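Local structure of bifunctional protein PutA (Bdellovibrio bacteriovorus, 5UR2) at residues B[48-53]-B[419-424]; B[244-249]-B[271-276]; B[312-315]-B[320-323]. The protein probably oxidises proline to glutamate in two steps, with an FAD-dependent proline dehydrogenase barrel feeding an NAD(+)-dependent L-glutamate gamma-semialdehyde dehydrogenase in the same chain. One frame throughout, in Å; residues are numbered along the deposited sequence.

Contact 1 (B[48-53]-B[419-424]). With P5F (N-propargylglycine-modified flavin adenine dinucleotide), chain F.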
loop_
_atom_site.group_PDB
_atom_site.type_symbol
_atom_site.label_atom_id
_atom_site.label_comp_id
_atom_site.label_asym_id
_atom_site.label_seq_id
_atom_site.Cartn_x
_atom_site.Cartn_y
_atom_site.Cartn_z
ATOM N N LYS B 48 -25.720 4.867 18.821
ATOM C CA LYS B 48 -26.050 3.627 18.124
ATOM C C LYS B 48 -27.520 3.280 18.314
ATOM O O LYS B 48 -28.187 2.829 17.376
ATOM C CB LYS B 48 -25.152 2.479 18.600
ATOM N N PHE B 49 -28.046 3.491 19.518
ATOM C CA PHE B 49 -29.474 3.286 19.719
ATOM C C PHE B 49 -30.299 4.287 18.913
ATOM O O PHE B 49 -31.335 3.926 18.339
ATOM C CB PHE B 49 -29.818 3.379 21.204
ATOM C CG PHE B 49 -31.271 3.224 21.481
ATOM C CD1 PHE B 49 -31.829 1.965 21.619
ATOM C CD2 PHE B 49 -32.089 4.339 21.580
ATOM C CE1 PHE B 49 -33.179 1.815 21.853
ATOM C CE2 PHE B 49 -33.438 4.201 21.814
ATOM C CZ PHE B 49 -33.987 2.938 21.953
ATOM N N LYS B 50 -29.859 5.547 18.861
ATOM C CA LYS B 50 -30.584 6.553 18.093
ATOM C C LYS B 50 -30.721 6.123 16.638
ATOM O O LYS B 50 -31.815 6.171 16.063
ATOM C CB LYS B 50 -29.867 7.902 18.188
ATOM C CG LYS B 50 -30.484 8.987 17.304
ATOM C CD LYS B 50 -29.778 10.334 17.477
ATOM C CE LYS B 50 -30.322 11.377 16.520
ATOM N NZ LYS B 50 -29.669 12.705 16.683
ATOM N N THR B 51 -29.615 5.667 16.040
ATOM C CA THR B 51 -29.633 5.209 14.656
ATOM C C THR B 51 -30.582 4.032 14.481
ATOM O O THR B 51 -31.434 4.033 13.586
ATOM C CB THR B 51 -28.221 4.816 14.225
ATOM O OG1 THR B 51 -27.395 5.983 14.138
ATOM C CG2 THR B 51 -28.240 4.057 12.873
ATOM N N ASN B 52 -30.457 3.015 15.339
ATOM C CA ASN B 52 -31.272 1.818 15.169
ATOM C C ASN B 52 -32.748 2.089 15.445
ATOM O O ASN B 52 -33.619 1.563 14.743
ATOM C CB ASN B 52 -30.753 0.696 16.067
ATOM C CG ASN B 52 -29.402 0.172 15.619
ATOM O OD1 ASN B 52 -29.002 0.348 14.467
ATOM N ND2 ASN B 52 -28.693 -0.482 16.529
ATOM N N MET B 53 -33.058 2.894 16.462
ATOM C CA MET B 53 -34.467 3.128 16.768
ATOM C C MET B 53 -35.133 3.937 15.663
ATOM O O MET B 53 -36.277 3.651 15.286
ATOM C CB MET B 53 -34.627 3.794 18.138
ATOM C CG MET B 53 -36.089 4.091 18.522
ATOM S SD MET B 53 -37.221 2.658 18.570
ATOM C CE MET B 53 -36.492 1.676 19.878
ATOM N N ARG B 419 -39.686 14.627 13.157
ATOM C CA ARG B 419 -39.929 15.168 14.496
ATOM C C ARG B 419 -38.928 14.617 15.508
ATOM O O ARG B 419 -38.343 15.378 16.287
ATOM C CB ARG B 419 -41.363 14.861 14.945
ATOM C CG ARG B 419 -42.418 15.179 13.893
ATOM C CD ARG B 419 -42.854 16.630 13.897
ATOM N NE ARG B 419 -41.762 17.596 13.858
ATOM C CZ ARG B 419 -41.117 17.969 12.757
ATOM N NH1 ARG B 419 -41.433 17.442 11.581
ATOM N NH2 ARG B 419 -40.150 18.874 12.839
ATOM N N LEU B 420 -38.701 13.295 15.495
ATOM C CA LEU B 420 -37.710 12.705 16.393
ATOM C C LEU B 420 -36.326 13.300 16.165
ATOM O O LEU B 420 -35.595 13.577 17.123
ATOM C CB LEU B 420 -37.667 11.183 16.227
ATOM C CG LEU B 420 -38.733 10.352 16.942
ATOM C CD1 LEU B 420 -38.734 8.946 16.385
ATOM C CD2 LEU B 420 -38.463 10.312 18.453
ATOM N N LEU B 421 -35.946 13.505 14.906
ATOM C CA LEU B 421 -34.637 14.079 14.619
ATOM C C LEU B 421 -34.517 15.493 15.175
ATOM O O LEU B 421 -33.551 15.811 15.875
ATOM C CB LEU B 421 -34.385 14.085 13.114
ATOM C CG LEU B 421 -34.048 12.695 12.574
ATOM C CD1 LEU B 421 -34.046 12.709 11.059
ATOM C CD2 LEU B 421 -32.714 12.236 13.126
ATOM N N GLU B 422 -35.516 16.342 14.916
ATOM C CA GLU B 422 -35.461 17.717 15.404
ATOM C C GLU B 422 -35.444 17.776 16.933
ATOM O O GLU B 422 -34.654 18.515 17.534
ATOM C CB GLU B 422 -36.649 18.513 14.866
ATOM C CG GLU B 422 -36.531 19.990 15.153
ATOM C CD GLU B 422 -35.282 20.597 14.527
ATOM O OE1 GLU B 422 -34.396 21.056 15.294
ATOM O OE2 GLU B 422 -35.171 20.560 13.273
ATOM N N ASN B 423 -36.312 16.998 17.580
ATOM C CA ASN B 423 -36.461 17.104 19.023
ATOM C C ASN B 423 -35.255 16.550 19.772
ATOM O O ASN B 423 -35.002 16.961 20.909
ATOM C CB ASN B 423 -37.737 16.389 19.465
ATOM C CG ASN B 423 -38.987 17.073 18.965
ATOM O OD1 ASN B 423 -38.961 18.244 18.598
ATOM N ND2 ASN B 423 -40.091 16.339 18.937
ATOM N N THR B 424 -34.499 15.630 19.175
ATOM C CA THR B 424 -33.292 15.104 19.812
ATOM C C THR B 424 -32.027 15.818 19.364
ATOM O O THR B 424 -30.929 15.412 19.763
ATOM C CB THR B 424 -33.119 13.605 19.528
ATOM O OG1 THR B 424 -32.960 13.400 18.109
ATOM C CG2 THR B 424 -34.314 12.828 20.061
HETATM P PA P5F F . -35.140 26.096 17.115
HETATM O O1A P5F F . -35.047 27.519 17.763
HETATM O O2A P5F F . -34.658 24.974 17.890
HETATM O O5B P5F F . -34.344 25.919 15.851
HETATM C C5B P5F F . -33.964 24.671 15.282
HETATM C C4B P5F F . -33.485 24.921 13.844
HETATM O O4B P5F F . -32.223 25.539 13.768
HETATM C C3B P5F F . -33.354 23.718 12.955
HETATM O O3B P5F F . -34.566 23.271 12.482
HETATM C C2B P5F F . -32.475 24.213 11.877
HETATM O O2B P5F F . -33.233 24.928 10.963
HETATM C C1B P5F F . -31.568 25.147 12.594
HETATM N N9A P5F F . -30.299 24.575 12.967
HETATM C C8A P5F F . -30.065 23.457 13.756
HETATM N N7A P5F F . -28.742 23.287 13.872
HETATM C C5A P5F F . -28.067 24.293 13.179
HETATM C C6A P5F F . -26.730 24.603 12.940
HETATM N N6A P5F F . -25.680 23.796 13.495
HETATM N N1A P5F F . -26.399 25.666 12.182
HETATM C C2A P5F F . -27.350 26.458 11.642
HETATM N N3A P5F F . -28.668 26.164 11.834
HETATM C C4A P5F F . -29.055 25.122 12.582
HETATM N N1 P5F F . -39.137 24.015 7.307
HETATM C C2 P5F F . -38.778 24.156 5.916
HETATM O O2 P5F F . -37.446 24.092 5.578
HETATM N N3 P5F F . -39.779 24.368 4.913
HETATM C C4 P5F F . -41.158 24.443 5.230
HETATM O O4 P5F F . -42.082 24.653 4.199
HETATM C C4X P5F F . -41.538 24.285 6.697
HETATM N N5 P5F F . -42.935 24.210 7.122
HETATM C C5X P5F F . -43.191 24.500 8.547
HETATM C C6 P5F F . -44.538 24.990 8.975
HETATM C C7 P5F F . -44.761 25.352 10.327
HETATM C C7M P5F F . -46.128 25.847 10.747
HETATM C C8 P5F F . -43.708 25.255 11.286
HETATM C C8M P5F F . -43.908 25.635 12.731
HETATM C C9 P5F F . -42.430 24.795 10.889
HETATM C C9A P5F F . -42.188 24.409 9.470
HETATM N N10 P5F F . -40.858 23.955 9.057
HETATM C C10 P5F F . -40.541 24.080 7.662
HETATM C "C1'" P5F F . -39.802 23.567 10.025
HETATM C "C2'" P5F F . -39.037 24.773 10.573
HETATM O "O2'" P5F F . -38.286 25.314 9.554
HETATM C "C3'" P5F F . -38.127 24.471 11.766
HETATM O "O3'" P5F F . -37.161 23.574 11.363
HETATM C "C4'" P5F F . -38.829 23.879 12.979
HETATM O "O4'" P5F F . -40.132 24.350 12.968
HETATM C "C5'" P5F F . -38.114 24.095 14.327
HETATM O "O5'" P5F F . -37.535 25.376 14.470
HETATM P P P5F F . -37.562 26.276 15.819
HETATM O O1P P5F F . -37.514 27.844 15.661
HETATM O O2P P5F F . -38.811 25.649 16.546
HETATM O O3P P5F F . -36.468 25.517 16.779
HETATM C C21 P5F F . -43.398 21.905 5.973
HETATM C C22 P5F F . -43.256 23.133 6.520
HETATM C C23 P5F F . -43.174 21.667 4.470
#
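A fully stretched lysine bridges two helices here, yet its charged end makes no hydrogen bond to the segment it reaches. Lys50, on helix 47-59, holds every side-chain torsion near 180°, beginning with CG anti to the backbone N (chi1 175°), and this carries its last atoms to the C-terminal end of helix 409-423. Its NZ stops 3.7 Å from Thr424 OG1, and CE lies equally close to that oxygen, the two side chains running past one another in opposite directions. Beside them, Lys50 CE also rests on a methyl of Leu421, 4.2 Å from CD2.

The threonine hydroxyl is already engaged. OG1 turns back toward the preceding turn and donates to Leu420 O at 2.8 Å. Thr424 N bonds to the same carbonyl oxygen at 3.1 Å, and the two donors arrive from opposite faces of the carbonyl plane, the hydroxyl tilted 24° from it.

Farther round this last turn, Glu422 bends partway along its chain to bring OE2 within 2.9 Å of O3B, a ribose hydroxyl oxygen in the adenosine part of the modified flavin cofactor. Phe54 of helix 47-59 packs on Leu420, Leu421 and Thr424, while Phe979 of the second subunit lies against Lys50.

The chemistry implies a contact made by the last methylene of the lysine and its ammonium. Because the hydroxyl proton is spent on Leu420 O, OG1 can offer the ammonium only lone-pair density, and at this separation the attraction is probably a modest electrostatic one.

Contact 2 (B[244-249]-B[271-276]). With P5F (N-propargylglycine-modified flavin adenine dinucleotide), chain F.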
loop_
_atom_site.group_PDB
_atom_site.type_symbol
_atom_site.label_atom_id
_atom_site.label_comp_id
_atom_site.label_asym_id
_atom_site.label_seq_id
_atom_site.Cartn_x
_atom_site.Cartn_y
_atom_site.Cartn_z
ATOM N N SER B 244 -31.934 22.677 -3.520
ATOM C CA SER B 244 -31.857 22.475 -4.965
ATOM C C SER B 244 -33.096 22.994 -5.712
ATOM O O SER B 244 -33.026 23.200 -6.924
ATOM C CB SER B 244 -31.657 20.991 -5.278
ATOM O OG SER B 244 -32.746 20.236 -4.744
ATOM N N VAL B 245 -34.221 23.214 -5.033
ATOM C CA VAL B 245 -35.391 23.786 -5.684
ATOM C C VAL B 245 -35.786 25.125 -5.083
ATOM O O VAL B 245 -36.876 25.626 -5.370
ATOM C CB VAL B 245 -36.592 22.813 -5.661
ATOM C CG1 VAL B 245 -36.237 21.479 -6.337
ATOM C CG2 VAL B 245 -37.068 22.568 -4.234
ATOM N N LYS B 246 -34.938 25.720 -4.234
ATOM C CA LYS B 246 -35.363 26.946 -3.557
ATOM C C LYS B 246 -35.553 28.080 -4.554
ATOM O O LYS B 246 -36.594 28.743 -4.557
ATOM C CB LYS B 246 -34.355 27.361 -2.474
ATOM C CG LYS B 246 -34.850 28.514 -1.585
ATOM C CD LYS B 246 -34.478 29.907 -2.125
ATOM C CE LYS B 246 -32.951 30.106 -2.165
ATOM N NZ LYS B 246 -32.523 31.492 -2.598
ATOM N N HIS B 247 -34.543 28.332 -5.392
ATOM C CA HIS B 247 -34.636 29.431 -6.348
ATOM C C HIS B 247 -35.771 29.187 -7.341
ATOM O O HIS B 247 -36.557 30.096 -7.639
ATOM C CB HIS B 247 -33.280 29.610 -7.049
ATOM C CG HIS B 247 -33.217 30.797 -7.957
ATOM N ND1 HIS B 247 -32.229 30.955 -8.911
ATOM C CD2 HIS B 247 -34.025 31.880 -8.070
ATOM C CE1 HIS B 247 -32.433 32.083 -9.569
ATOM N NE2 HIS B 247 -33.518 32.661 -9.082
ATOM N N LEU B 248 -35.901 27.951 -7.824
ATOM C CA LEU B 248 -36.983 27.633 -8.748
ATOM C C LEU B 248 -38.350 27.892 -8.109
ATOM O O LEU B 248 -39.249 28.445 -8.749
ATOM C CB LEU B 248 -36.848 26.184 -9.210
ATOM C CG LEU B 248 -37.875 25.633 -10.200
ATOM C CD1 LEU B 248 -37.830 26.410 -11.510
ATOM C CD2 LEU B 248 -37.627 24.153 -10.439
ATOM N N THR B 249 -38.513 27.519 -6.840
ATOM C CA THR B 249 -39.782 27.731 -6.150
ATOM C C THR B 249 -40.133 29.212 -6.080
ATOM O O THR B 249 -41.301 29.591 -6.224
ATOM C CB THR B 249 -39.725 27.107 -4.755
ATOM O OG1 THR B 249 -39.397 25.718 -4.890
ATOM C CG2 THR B 249 -41.083 27.231 -4.044
ATOM N N VAL B 271 -42.899 30.222 1.755
ATOM C CA VAL B 271 -42.018 29.983 2.891
ATOM C C VAL B 271 -40.615 30.478 2.581
ATOM O O VAL B 271 -40.081 30.242 1.491
ATOM C CB VAL B 271 -42.001 28.492 3.268
ATOM C CG1 VAL B 271 -40.912 28.233 4.297
ATOM C CG2 VAL B 271 -43.357 28.077 3.840
ATOM N N ILE B 272 -39.996 31.136 3.562
ATOM C CA ILE B 272 -38.581 31.469 3.521
ATOM C C ILE B 272 -37.901 30.828 4.726
ATOM O O ILE B 272 -38.426 30.890 5.845
ATOM C CB ILE B 272 -38.373 32.998 3.497
ATOM C CG1 ILE B 272 -38.802 33.578 2.137
ATOM C CG2 ILE B 272 -36.925 33.355 3.802
ATOM C CD1 ILE B 272 -37.938 33.107 0.962
ATOM N N GLN B 273 -36.730 30.205 4.488
ATOM C CA GLN B 273 -35.972 29.472 5.509
ATOM C C GLN B 273 -34.785 30.317 5.970
ATOM O O GLN B 273 -33.817 30.499 5.226
ATOM C CB GLN B 273 -35.480 28.126 4.974
ATOM C CG GLN B 273 -36.615 27.194 4.496
ATOM C CD GLN B 273 -36.256 26.424 3.243
ATOM O OE1 GLN B 273 -35.633 26.971 2.329
ATOM N NE2 GLN B 273 -36.665 25.150 3.174
ATOM N N ALA B 274 -34.850 30.812 7.212
ATOM C CA ALA B 274 -33.804 31.683 7.719
ATOM C C ALA B 274 -32.476 30.965 7.930
ATOM O O ALA B 274 -31.461 31.633 8.126
ATOM C CB ALA B 274 -34.248 32.336 9.043
ATOM N N TYR B 275 -32.435 29.641 7.904
ATOM C CA TYR B 275 -31.127 29.023 8.054
ATOM C C TYR B 275 -30.322 29.041 6.762
ATOM O O TYR B 275 -29.175 28.571 6.763
ATOM C CB TYR B 275 -31.260 27.590 8.610
ATOM C CG TYR B 275 -31.764 26.475 7.697
ATOM C CD1 TYR B 275 -32.325 26.727 6.436
ATOM C CD2 TYR B 275 -31.702 25.141 8.134
ATOM C CE1 TYR B 275 -32.789 25.662 5.628
ATOM C CE2 TYR B 275 -32.159 24.088 7.346
ATOM C CZ TYR B 275 -32.693 24.341 6.097
ATOM O OH TYR B 275 -33.152 23.268 5.347
ATOM N N LEU B 276 -30.884 29.573 5.670
ATOM C CA LEU B 276 -30.144 29.721 4.422
ATOM C C LEU B 276 -29.346 31.019 4.429
ATOM O O LEU B 276 -29.840 32.065 4.873
ATOM C CB LEU B 276 -31.077 29.718 3.210
ATOM C CG LEU B 276 -31.806 28.393 2.942
ATOM C CD1 LEU B 276 -32.684 28.501 1.692
ATOM C CD2 LEU B 276 -30.806 27.232 2.846
HETATM P PA P5F F . -35.140 26.096 17.115
HETATM O O1A P5F F . -35.047 27.519 17.763
HETATM O O2A P5F F . -34.658 24.974 17.890
HETATM O O5B P5F F . -34.344 25.919 15.851
HETATM C C5B P5F F . -33.964 24.671 15.282
HETATM C C4B P5F F . -33.485 24.921 13.844
HETATM O O4B P5F F . -32.223 25.539 13.768
HETATM C C3B P5F F . -33.354 23.718 12.955
HETATM O O3B P5F F . -34.566 23.271 12.482
HETATM C C2B P5F F . -32.475 24.213 11.877
HETATM O O2B P5F F . -33.233 24.928 10.963
HETATM C C1B P5F F . -31.568 25.147 12.594
HETATM N N9A P5F F . -30.299 24.575 12.967
HETATM C C8A P5F F . -30.065 23.457 13.756
HETATM N N7A P5F F . -28.742 23.287 13.872
HETATM C C5A P5F F . -28.067 24.293 13.179
HETATM C C6A P5F F . -26.730 24.603 12.940
HETATM N N6A P5F F . -25.680 23.796 13.495
HETATM N N1A P5F F . -26.399 25.666 12.182
HETATM C C2A P5F F . -27.350 26.458 11.642
HETATM N N3A P5F F . -28.668 26.164 11.834
HETATM C C4A P5F F . -29.055 25.122 12.582
HETATM N N1 P5F F . -39.137 24.015 7.307
HETATM C C2 P5F F . -38.778 24.156 5.916
HETATM O O2 P5F F . -37.446 24.092 5.578
HETATM N N3 P5F F . -39.779 24.368 4.913
HETATM C C4 P5F F . -41.158 24.443 5.230
HETATM O O4 P5F F . -42.082 24.653 4.199
HETATM C C4X P5F F . -41.538 24.285 6.697
HETATM N N5 P5F F . -42.935 24.210 7.122
HETATM C C5X P5F F . -43.191 24.500 8.547
HETATM C C6 P5F F . -44.538 24.990 8.975
HETATM C C7 P5F F . -44.761 25.352 10.327
HETATM C C7M P5F F . -46.128 25.847 10.747
HETATM C C8 P5F F . -43.708 25.255 11.286
HETATM C C8M P5F F . -43.908 25.635 12.731
HETATM C C9 P5F F . -42.430 24.795 10.889
HETATM C C9A P5F F . -42.188 24.409 9.470
HETATM N N10 P5F F . -40.858 23.955 9.057
HETATM C C10 P5F F . -40.541 24.080 7.662
HETATM C "C1'" P5F F . -39.802 23.567 10.025
HETATM C "C2'" P5F F . -39.037 24.773 10.573
HETATM O "O2'" P5F F . -38.286 25.314 9.554
HETATM C "C3'" P5F F . -38.127 24.471 11.766
HETATM O "O3'" P5F F . -37.161 23.574 11.363
HETATM C "C4'" P5F F . -38.829 23.879 12.979
HETATM O "O4'" P5F F . -40.132 24.350 12.968
HETATM C "C5'" P5F F . -38.114 24.095 14.327
HETATM O "O5'" P5F F . -37.535 25.376 14.470
HETATM P P P5F F . -37.562 26.276 15.819
HETATM O O1P P5F F . -37.514 27.844 15.661
HETATM O O2P P5F F . -38.811 25.649 16.546
HETATM O O3P P5F F . -36.468 25.517 16.779
HETATM C C21 P5F F . -43.398 21.905 5.973
HETATM C C22 P5F F . -43.256 23.133 6.520
HETATM C C23 P5F F . -43.174 21.667 4.470
#
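Apolar contact joins the two segments: Lys246 CG lies 3.9 Å from Leu276 CD1, and CE passes the same methyl at 4.2 Å. The lysine begins extended but folds at chi2 (-90°) and chi3 (-63°), which lays its aliphatic part alongside the leucine as the two side chains slide by in opposite directions. Gln273 OE1 comes only loosely to Lys246 CG, at 4.3 Å.

Ionic partners take the far end of the lysine. NZ forms salt bridges with Asp278 and Asp282, so the charge of this buried side chain is matched at the start of the next barrel helix.

Hydrogen bonds are internal to each segment. At the first turn of helix 246-257, Val245 O receives Thr249 OG1 at 2.6 Å and Thr249 N at 2.9 Å, from opposite faces of its plane. After strand 268-273, a type I turn closed by Leu276 N bonding to Gln273 O brings the leucine round.

Cofactor contacts come from the strand end and this turn. Gln273 NE2 donates to O2 of the flavin at 2.7 Å, with an angle of 158° at the hydrogen, and Val271 CG2 lies 3.7 Å from O4. From the turn, the Tyr275 ring meets the ribose oxygen O2B obliquely, CD2 lying 3.2 Å from it.

Since NE2 also donates to Glu241 O, two acceptors fix the rotation of the Gln273 amide. Its N-H bond to O2 would be expected to draw electron density toward that end of the flavin pyrimidine ring and help stabilise negative charge there.

Contact 3 (B[312-315]-B[320-323])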
loop_
_atom_site.group_PDB
_atom_site.type_symbol
_atom_site.label_atom_id
_atom_site.label_comp_id
_atom_site.label_asym_id
_atom_site.label_seq_id
_atom_site.Cartn_x
_atom_site.Cartn_y
_atom_site.Cartn_z
ATOM N N ILE B 312 -24.766 17.379 4.267
ATOM C CA ILE B 312 -24.288 16.129 3.667
ATOM C C ILE B 312 -24.240 16.257 2.145
ATOM O O ILE B 312 -23.233 15.936 1.503
ATOM C CB ILE B 312 -25.179 14.953 4.108
ATOM C CG1 ILE B 312 -25.018 14.687 5.602
ATOM C CG2 ILE B 312 -24.850 13.684 3.331
ATOM C CD1 ILE B 312 -26.102 13.758 6.168
ATOM N N GLU B 313 -25.323 16.758 1.553
ATOM C CA GLU B 313 -25.396 16.923 0.103
ATOM C C GLU B 313 -24.286 17.831 -0.414
ATOM O O GLU B 313 -23.597 17.500 -1.382
ATOM C CB GLU B 313 -26.771 17.480 -0.275
ATOM C CG GLU B 313 -26.994 17.622 -1.764
ATOM C CD GLU B 313 -27.121 16.282 -2.479
ATOM O OE1 GLU B 313 -27.227 15.226 -1.806
ATOM O OE2 GLU B 313 -27.106 16.294 -3.727
ATOM N N ALA B 314 -24.097 18.983 0.224
ATOM C CA ALA B 314 -23.074 19.916 -0.241
ATOM C C ALA B 314 -21.673 19.319 -0.110
ATOM O O ALA B 314 -20.811 19.536 -0.970
ATOM C CB ALA B 314 -23.168 21.241 0.525
ATOM N N GLU B 315 -21.408 18.597 0.974
ATOM C CA GLU B 315 -20.085 17.990 1.086
ATOM C C GLU B 315 -19.881 16.893 0.034
ATOM O O GLU B 315 -18.826 16.829 -0.612
ATOM C CB GLU B 315 -19.869 17.447 2.492
ATOM C CG GLU B 315 -18.409 17.000 2.721
ATOM C CD GLU B 315 -18.098 16.721 4.171
ATOM O OE1 GLU B 315 -18.879 17.153 5.056
ATOM O OE2 GLU B 315 -17.069 16.062 4.428
ATOM N N PRO B 320 -20.541 24.683 -2.105
ATOM C CA PRO B 320 -20.630 25.493 -0.879
ATOM C C PRO B 320 -21.833 25.066 -0.052
ATOM O O PRO B 320 -22.881 24.713 -0.588
ATOM C CB PRO B 320 -20.800 26.928 -1.402
ATOM C CG PRO B 320 -20.384 26.888 -2.833
ATOM C CD PRO B 320 -20.688 25.501 -3.323
ATOM N N VAL B 321 -21.667 25.073 1.267
ATOM C CA VAL B 321 -22.753 24.687 2.167
ATOM C C VAL B 321 -23.768 25.830 2.216
ATOM O O VAL B 321 -23.407 26.943 2.622
ATOM C CB VAL B 321 -22.189 24.324 3.545
ATOM C CG1 VAL B 321 -23.307 23.970 4.518
ATOM C CG2 VAL B 321 -21.227 23.191 3.383
ATOM N N PRO B 322 -25.019 25.631 1.763
ATOM C CA PRO B 322 -25.967 26.754 1.696
ATOM C C PRO B 322 -26.588 27.150 3.026
ATOM O O PRO B 322 -27.178 28.238 3.099
ATOM C CB PRO B 322 -27.046 26.249 0.721
ATOM C CG PRO B 322 -27.073 24.809 0.942
ATOM C CD PRO B 322 -25.611 24.407 1.187
ATOM N N VAL B 323 -26.502 26.318 4.061
ATOM C CA VAL B 323 -27.031 26.660 5.381
ATOM C C VAL B 323 -25.904 27.225 6.232
ATOM O O VAL B 323 -24.722 26.942 6.006
ATOM C CB VAL B 323 -27.695 25.452 6.077
ATOM C CG1 VAL B 323 -28.985 25.061 5.359
ATOM C CG2 VAL B 323 -26.737 24.257 6.119
#
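Val321, packed against Ala314, shares a polar partner with Val323: the carbonyl oxygens of both turn to NE of Arg277, through two weak hydrogen bonds. Backbone hydrogen bonds add to this, and because proline has no N-H to give, Val321 N donates to Pro456 O and Pro322 O accepts from Arg277 N.

Between the segments themselves a single methyl does the work. Ala314 CB points from helix 307-317 into the bend of the returning chain and meets three consecutive residues. It sits 3.7 Å from Pro320 O and 3.8 Å from Val321 CA, so much of what it touches is backbone. Of the valine branches, CG2 is the one that reaches it, at 4.0 Å; chi1 of 178° sets CG2 beside the backbone N, while CG1, anti to that N, stays farther from the alanine. The ring of Pro322 adds CD, 4.1 Å from the alanine methyl. With so small a side chain in the gap, the two backbones close to 5.4 Å between the CA atoms of Ala314 and Val321.

Within helix 307-317, Glu313 forms a salt bridge with Arg317, and Ile312 packs on Ala980 of the second subunit. The arrangement is a helix followed by a chain reversal, within the connection between the fifth and sixth strands of the proline dehydrogenase (beta/alpha)8 barrel.

How the contacts relate
From the N terminus, the chain first passes residues 48-53, whose partner comes only 366 residues later, so contact 1 closes a long loop holding the whole eight-stranded barrel and both other contacts. Within it, contact 2 closes a short loop inside the unit of strand 235-238, helix 246-257 and strand 268-273. Contact 3 then follows in series, a tighter reversal after helix 307-317; none of the loops cross. Contacts 2 and 3 touch, with Leu276 CD2 3.8 Å from Pro322 O, joining successive barrel connections. Contact 1 ties the N-terminal helices to the last barrel helix and shares the flavin cofactor with contact 2, although their centres lie 25 Å apart.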